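Local coordinates for protein 4-oxalmesaconate hydratase (Pseudomonas putida, PDB 5CGZ) that catalyses, as a zinc-dependent hydratase, the addition of water to 4-carboxy-2-hydroxymuconate, the third step of gallate degradation, at residues A156-Q161 with L204-Q209; S177-K182 with Y198-A203. All coordinates share one frame; numbering follows the deposited sequence.

Contact 1. Residues A156-Q161 with L204-Q209; sequences AFEPHQ and LQRGVQ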
loop_
_atom_site.group_PDB
_atom_site.type_symbol
_atom_site.label_atom_id
_atom_site.label_comp_id
_atom_site.label_asym_id
_atom_site.label_seq_id
_atom_site.Cartn_x
_atom_site.Cartn_y
_atom_site.Cartn_z
ATOM N N ALA A 156 -11.140 11.081 -9.943
ATOM C CA ALA A 156 -12.233 10.270 -9.425
ATOM C C ALA A 156 -13.002 11.104 -8.415
ATOM O O ALA A 156 -12.411 11.599 -7.446
ATOM C CB ALA A 156 -11.713 8.989 -8.786
ATOM N N PHE A 157 -14.304 11.291 -8.646
ATOM C CA PHE A 157 -15.119 11.994 -7.660
ATOM C C PHE A 157 -15.479 11.017 -6.527
ATOM O O PHE A 157 -15.125 9.830 -6.583
ATOM C CB PHE A 157 -16.374 12.639 -8.296
ATOM C CG PHE A 157 -17.091 11.774 -9.308
ATOM C CD1 PHE A 157 -17.420 10.453 -9.025
ATOM C CD2 PHE A 157 -17.480 12.310 -10.539
ATOM C CE1 PHE A 157 -18.106 9.669 -9.967
ATOM C CE2 PHE A 157 -18.160 11.544 -11.471
ATOM C CZ PHE A 157 -18.472 10.220 -11.191
ATOM N N GLU A 158 -16.154 11.517 -5.493
ATOM C CA GLU A 158 -16.274 10.778 -4.234
ATOM C C GLU A 158 -17.258 9.605 -4.295
ATOM O O GLU A 158 -18.427 9.783 -4.627
ATOM C CB GLU A 158 -16.686 11.720 -3.101
ATOM C CG GLU A 158 -16.781 10.992 -1.739
ATOM C CD GLU A 158 -16.777 11.939 -0.542
ATOM O OE1 GLU A 158 -16.474 13.146 -0.710
ATOM O OE2 GLU A 158 -17.072 11.470 0.573
ATOM N N PRO A 159 -16.783 8.391 -3.974
ATOM C CA PRO A 159 -17.730 7.267 -3.896
ATOM C C PRO A 159 -18.517 7.291 -2.589
ATOM O O PRO A 159 -18.175 8.032 -1.656
ATOM C CB PRO A 159 -16.835 6.030 -3.995
ATOM C CG PRO A 159 -15.472 6.479 -3.619
ATOM C CD PRO A 159 -15.383 7.975 -3.798
ATOM N N HIS A 160 -19.580 6.499 -2.536
ATOM C CA HIS A 160 -20.477 6.496 -1.389
ATOM C C HIS A 160 -19.732 6.121 -0.109
ATOM O O HIS A 160 -19.958 6.717 0.954
ATOM C CB HIS A 160 -21.640 5.532 -1.631
ATOM C CG HIS A 160 -22.776 5.709 -0.676
ATOM N ND1 HIS A 160 -23.559 6.844 -0.653
ATOM C CD2 HIS A 160 -23.266 4.895 0.294
ATOM C CE1 HIS A 160 -24.488 6.719 0.278
ATOM N NE2 HIS A 160 -24.332 5.546 0.868
ATOM N N GLN A 161 -18.835 5.145 -0.220
ATOM C CA GLN A 161 -18.031 4.709 0.925
ATOM C C GLN A 161 -16.541 4.844 0.607
ATOM O O GLN A 161 -15.881 3.880 0.187
ATOM C CB GLN A 161 -18.403 3.278 1.306
ATOM C CG GLN A 161 -19.839 3.213 1.806
ATOM C CD GLN A 161 -20.245 1.848 2.323
ATOM O OE1 GLN A 161 -19.762 1.386 3.365
ATOM N NE2 GLN A 161 -21.152 1.201 1.602
ATOM N N LEU A 204 -20.844 19.281 3.266
ATOM C CA LEU A 204 -20.540 20.040 4.469
ATOM C C LEU A 204 -19.275 19.504 5.138
ATOM O O LEU A 204 -18.438 20.285 5.599
ATOM C CB LEU A 204 -21.722 20.008 5.445
ATOM C CG LEU A 204 -22.958 20.831 5.061
ATOM C CD1 LEU A 204 -24.163 20.436 5.920
ATOM C CD2 LEU A 204 -22.687 22.338 5.175
ATOM N N GLN A 205 -19.127 18.179 5.183
ATOM C CA GLN A 205 -17.933 17.582 5.781
ATOM C C GLN A 205 -16.683 17.951 4.982
ATOM O O GLN A 205 -15.669 18.364 5.540
ATOM C CB GLN A 205 -18.073 16.052 5.869
ATOM C CG GLN A 205 -19.124 15.572 6.885
ATOM C CD GLN A 205 -18.852 16.085 8.288
ATOM O OE1 GLN A 205 -19.243 17.200 8.639
ATOM N NE2 GLN A 205 -18.175 15.274 9.097
ATOM N N ARG A 206 -16.758 17.803 3.665
ATOM C CA ARG A 206 -15.615 18.142 2.821
ATOM C C ARG A 206 -15.346 19.638 2.901
ATOM O O ARG A 206 -14.200 20.068 2.810
ATOM C CB ARG A 206 -15.851 17.708 1.370
ATOM C CG ARG A 206 -16.049 16.193 1.205
ATOM C CD ARG A 206 -14.955 15.392 1.904
ATOM N NE ARG A 206 -15.102 13.959 1.632
ATOM C CZ ARG A 206 -14.332 13.006 2.147
ATOM N NH1 ARG A 206 -13.334 13.317 2.970
ATOM N NH2 ARG A 206 -14.557 11.736 1.833
ATOM N N GLY A 207 -16.403 20.425 3.094
ATOM C CA GLY A 207 -16.248 21.861 3.265
ATOM C C GLY A 207 -15.391 22.190 4.476
ATOM O O GLY A 207 -14.466 23.004 4.396
ATOM N N VAL A 208 -15.695 21.558 5.604
ATOM C CA VAL A 208 -14.918 21.781 6.823
ATOM C C VAL A 208 -13.472 21.332 6.629
ATOM O O VAL A 208 -12.542 22.022 7.042
ATOM C CB VAL A 208 -15.537 21.045 8.042
ATOM C CG1 VAL A 208 -14.564 21.033 9.228
ATOM C CG2 VAL A 208 -16.863 21.699 8.444
ATOM N N GLN A 209 -13.279 20.183 5.980
ATOM C CA GLN A 209 -11.930 19.658 5.766
ATOM C C GLN A 209 -11.124 20.540 4.812
ATOM O O GLN A 209 -9.943 20.772 5.035
ATOM C CB GLN A 209 -11.984 18.222 5.242
ATOM C CG GLN A 209 -12.659 17.245 6.214
ATOM C CD GLN A 209 -12.951 15.892 5.574
ATOM O OE1 GLN A 209 -12.497 15.605 4.467
ATOM N NE2 GLN A 209 -13.717 15.060 6.273
#

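Contact 2. Residues S177-K182 with Y198-A203; sequences SVWDKK and YYTRVA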
loop_
_atom_site.group_PDB
_atom_site.type_symbol
_atom_site.label_atom_id
_atom_site.label_comp_id
_atom_site.label_asym_id
_atom_site.label_seq_id
_atom_site.Cartn_x
_atom_site.Cartn_y
_atom_site.Cartn_z
ATOM N N SER A 177 -20.102 28.555 -3.897
ATOM C CA SER A 177 -20.817 29.524 -4.734
ATOM C C SER A 177 -21.881 28.895 -5.633
ATOM O O SER A 177 -22.695 29.609 -6.210
ATOM C CB SER A 177 -19.826 30.314 -5.598
ATOM O OG SER A 177 -19.193 29.468 -6.545
ATOM N N VAL A 178 -21.896 27.569 -5.755
ATOM C CA VAL A 178 -22.925 26.936 -6.578
ATOM C C VAL A 178 -23.715 25.875 -5.833
ATOM O O VAL A 178 -24.390 25.057 -6.458
ATOM C CB VAL A 178 -22.330 26.286 -7.855
ATOM C CG1 VAL A 178 -21.779 27.364 -8.793
ATOM C CG2 VAL A 178 -21.252 25.247 -7.493
ATOM N N TRP A 179 -23.656 25.883 -4.507
ATOM C CA TRP A 179 -24.361 24.839 -3.766
ATOM C C TRP A 179 -25.858 24.813 -4.102
ATOM O O TRP A 179 -26.443 23.734 -4.238
ATOM C CB TRP A 179 -24.173 24.982 -2.242
ATOM C CG TRP A 179 -25.037 23.993 -1.531
ATOM C CD1 TRP A 179 -26.172 24.255 -0.818
ATOM C CD2 TRP A 179 -24.889 22.565 -1.541
ATOM N NE1 TRP A 179 -26.723 23.080 -0.358
ATOM C CE2 TRP A 179 -25.956 22.030 -0.786
ATOM C CE3 TRP A 179 -23.948 21.691 -2.100
ATOM C CZ2 TRP A 179 -26.113 20.658 -0.581
ATOM C CZ3 TRP A 179 -24.104 20.326 -1.898
ATOM C CH2 TRP A 179 -25.183 19.823 -1.147
ATOM N N ASP A 180 -26.481 25.982 -4.256
ATOM C CA ASP A 180 -27.923 26.019 -4.534
ATOM C C ASP A 180 -28.261 25.271 -5.820
ATOM O O ASP A 180 -29.274 24.573 -5.890
ATOM C CB ASP A 180 -28.433 27.463 -4.620
ATOM C CG ASP A 180 -28.452 28.160 -3.262
ATOM O OD1 ASP A 180 -28.323 27.469 -2.224
ATOM O OD2 ASP A 180 -28.602 29.401 -3.237
ATOM N N LYS A 181 -27.409 25.416 -6.831
ATOM C CA LYS A 181 -27.597 24.690 -8.079
ATOM C C LYS A 181 -27.418 23.190 -7.862
ATOM O O LYS A 181 -28.241 22.399 -8.324
ATOM C CB LYS A 181 -26.630 25.198 -9.155
ATOM C CG LYS A 181 -27.044 26.526 -9.762
ATOM C CD LYS A 181 -26.028 27.011 -10.786
ATOM C CE LYS A 181 -26.531 28.254 -11.523
ATOM N NZ LYS A 181 -25.518 28.732 -12.513
ATOM N N LYS A 182 -26.362 22.785 -7.150
ATOM C CA LYS A 182 -26.164 21.352 -6.950
ATOM C C LYS A 182 -27.355 20.761 -6.207
ATOM O O LYS A 182 -27.841 19.680 -6.547
ATOM C CB LYS A 182 -24.874 21.033 -6.183
ATOM C CG LYS A 182 -24.763 19.529 -5.876
ATOM C CD LYS A 182 -23.408 19.100 -5.319
ATOM C CE LYS A 182 -23.319 17.565 -5.313
ATOM N NZ LYS A 182 -21.969 17.052 -4.918
ATOM N N TYR A 198 -27.712 12.726 2.637
ATOM C CA TYR A 198 -26.380 12.147 2.712
ATOM C C TYR A 198 -25.371 13.023 1.970
ATOM O O TYR A 198 -24.302 13.325 2.493
ATOM C CB TYR A 198 -26.388 10.734 2.136
ATOM C CG TYR A 198 -25.093 9.962 2.285
ATOM C CD1 TYR A 198 -24.099 10.023 1.307
ATOM C CD2 TYR A 198 -24.877 9.142 3.391
ATOM C CE1 TYR A 198 -22.904 9.290 1.437
ATOM C CE2 TYR A 198 -23.696 8.412 3.532
ATOM C CZ TYR A 198 -22.716 8.483 2.553
ATOM O OH TYR A 198 -21.553 7.745 2.706
ATOM N N TYR A 199 -25.705 13.447 0.754
ATOM C CA TYR A 199 -24.719 14.167 -0.045
ATOM C C TYR A 199 -24.644 15.637 0.338
ATOM O O TYR A 199 -23.633 16.289 0.089
ATOM C CB TYR A 199 -24.992 13.955 -1.540
ATOM C CG TYR A 199 -24.476 12.590 -1.892
ATOM C CD1 TYR A 199 -23.111 12.376 -2.043
ATOM C CD2 TYR A 199 -25.327 11.494 -1.964
ATOM C CE1 TYR A 199 -22.610 11.114 -2.306
ATOM C CE2 TYR A 199 -24.832 10.222 -2.232
ATOM C CZ TYR A 199 -23.470 10.042 -2.398
ATOM O OH TYR A 199 -22.962 8.793 -2.657
ATOM N N THR A 200 -25.677 16.137 1.008
ATOM C CA THR A 200 -25.561 17.423 1.694
ATOM C C THR A 200 -24.530 17.322 2.822
ATOM O O THR A 200 -23.651 18.182 2.964
ATOM C CB THR A 200 -26.916 17.890 2.277
ATOM O OG1 THR A 200 -27.851 18.072 1.206
ATOM C CG2 THR A 200 -26.752 19.209 3.038
ATOM N N ARG A 201 -24.633 16.270 3.631
ATOM C CA ARG A 201 -23.671 16.096 4.715
ATOM C C ARG A 201 -22.258 15.906 4.156
ATOM O O ARG A 201 -21.302 16.445 4.716
ATOM C CB ARG A 201 -24.079 14.929 5.626
ATOM C CG ARG A 201 -25.295 15.278 6.513
ATOM C CD ARG A 201 -25.571 14.240 7.581
ATOM N NE ARG A 201 -25.769 12.912 7.012
ATOM C CZ ARG A 201 -26.951 12.341 6.808
ATOM N NH1 ARG A 201 -28.077 12.976 7.132
ATOM N NH2 ARG A 201 -27.006 11.124 6.285
ATOM N N VAL A 202 -22.125 15.171 3.047
ATOM C CA VAL A 202 -20.812 14.989 2.411
ATOM C C VAL A 202 -20.189 16.339 2.063
ATOM O O VAL A 202 -19.036 16.600 2.399
ATOM C CB VAL A 202 -20.884 14.139 1.118
ATOM C CG1 VAL A 202 -19.532 14.171 0.378
ATOM C CG2 VAL A 202 -21.275 12.695 1.439
ATOM N N ALA A 203 -20.960 17.203 1.405
ATOM C CA ALA A 203 -20.448 18.513 0.990
ATOM C C ALA A 203 -20.058 19.367 2.197
ATOM O O ALA A 203 -19.061 20.095 2.165
ATOM C CB ALA A 203 -21.482 19.249 0.124
HETATM O O HOH W 1 -21.920 16.507 -2.112
#

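Contact 1. Residues A156-Q161 with L204-Q209
E158, in the chain leading on from strand 154-157, and R206, on helix 193-212, reach for each other from opposite directions and meet in a buried salt bridge. The arginine presents its side, NE and NH2, so that each nitrogen serves a different carboxylate oxygen. R206 NE donates to E158 OE1 at 2.8 Å, meeting it on the syn side, and R206 NH2 donates to E158 OE2, also at 2.8 Å. The grip is twisted, not coplanar: the two planes stand 63° apart, and NH2 comes to OE2 from above the carboxylate. E158 spans the gap with CG anti to its backbone N (chi1 -178°) and an extended chain, whereas R206 bends at chi2.

A hydrogen bond within the helix holds the other end of the guanidinium. R206 NH1 donates a hydrogen bond to Q209 OE1 at 2.9 Å, on a lone pair in the carbonyl plane, which should limit the group's rotation. R206 NH2 also forms a salt bridge with E163 of a second subunit, and F172 packs against R206. With a leucine in place of R206, the buried carboxylate of E158 would probably be left without its positive partner and Q209 OE1 without its donor. This is a charge network buried at a subunit interface, tying the chain after strand 154-157 of the Rossmann-like sheet to helix 193-212.

Contact 2. Residues S177-K182 with Y198-A203
W179, in the first turn of helix 179-186, pushes the six-membered part of its indole against helix 193-212, and this is where the two helices pack tightly. Its CZ3 lies 3.5 Å from the methyl CB of A203, which approaches the ring obliquely. Further round the rim, W179 CH2 sits 3.7 Å from T200 CA, over the helix backbone itself. T200 OG1 comes in at the ring edge, in its plane, 3.6 Å from W179 CZ2, and the two side chains cross at about a right angle. W179 CG lies anti to the backbone N (chi1 173°), which carries the indole across to helix 193-212. T200 OG1 bonds to the carbonyl of W196, so it meets W179 as a packing neighbour, and Y224 stacks on the indole.

One turn on, the contact is looser and wet. K182 stretches its fully extended chain toward helix 193-212, but K182 NZ still stops 5.3 Å from Y199 O, and a water fills the interval. That water accepts from K182 NZ at 2.9 Å and donates to Y199 O at 2.8 Å. The same ammonium pairs with E226 and with the carbonyl of W16. Y199 turns its ring end away from helix 179-186, its hydroxyl going to R17.

No direct hydrogen bond joins the two segments. Packing of the indole against the A203 methyl and against T200 does the close fitting, while the lysine charge is met by a carboxylate, a backbone carbonyl and a water that passes the link on to Y199 O, which probably makes its burial tolerable.

How the contacts relate
Contacts 1 and 2 use successive turns of helix 193-212, their centres 10 Å apart, and the 177-182/198-203 pair is nested inside the chain loop closed by 156-161/204-209. They also touch directly. H160 O lies 2.6 Å from Y198 OH and H160 ND1 2.9 Å from Y199 OH, both probable hydrogen bonds, while V202 CG1 packs 3.4 Å from E158 OE1. Both contacts reach the second subunit through this helix. The zinc, held by H10, D13, E44 and H123, is about 8 Å from the Y199 side chain and about 12 Å from that of E158, which places both contacts outside its first shell, with contact 2 approaching more closely.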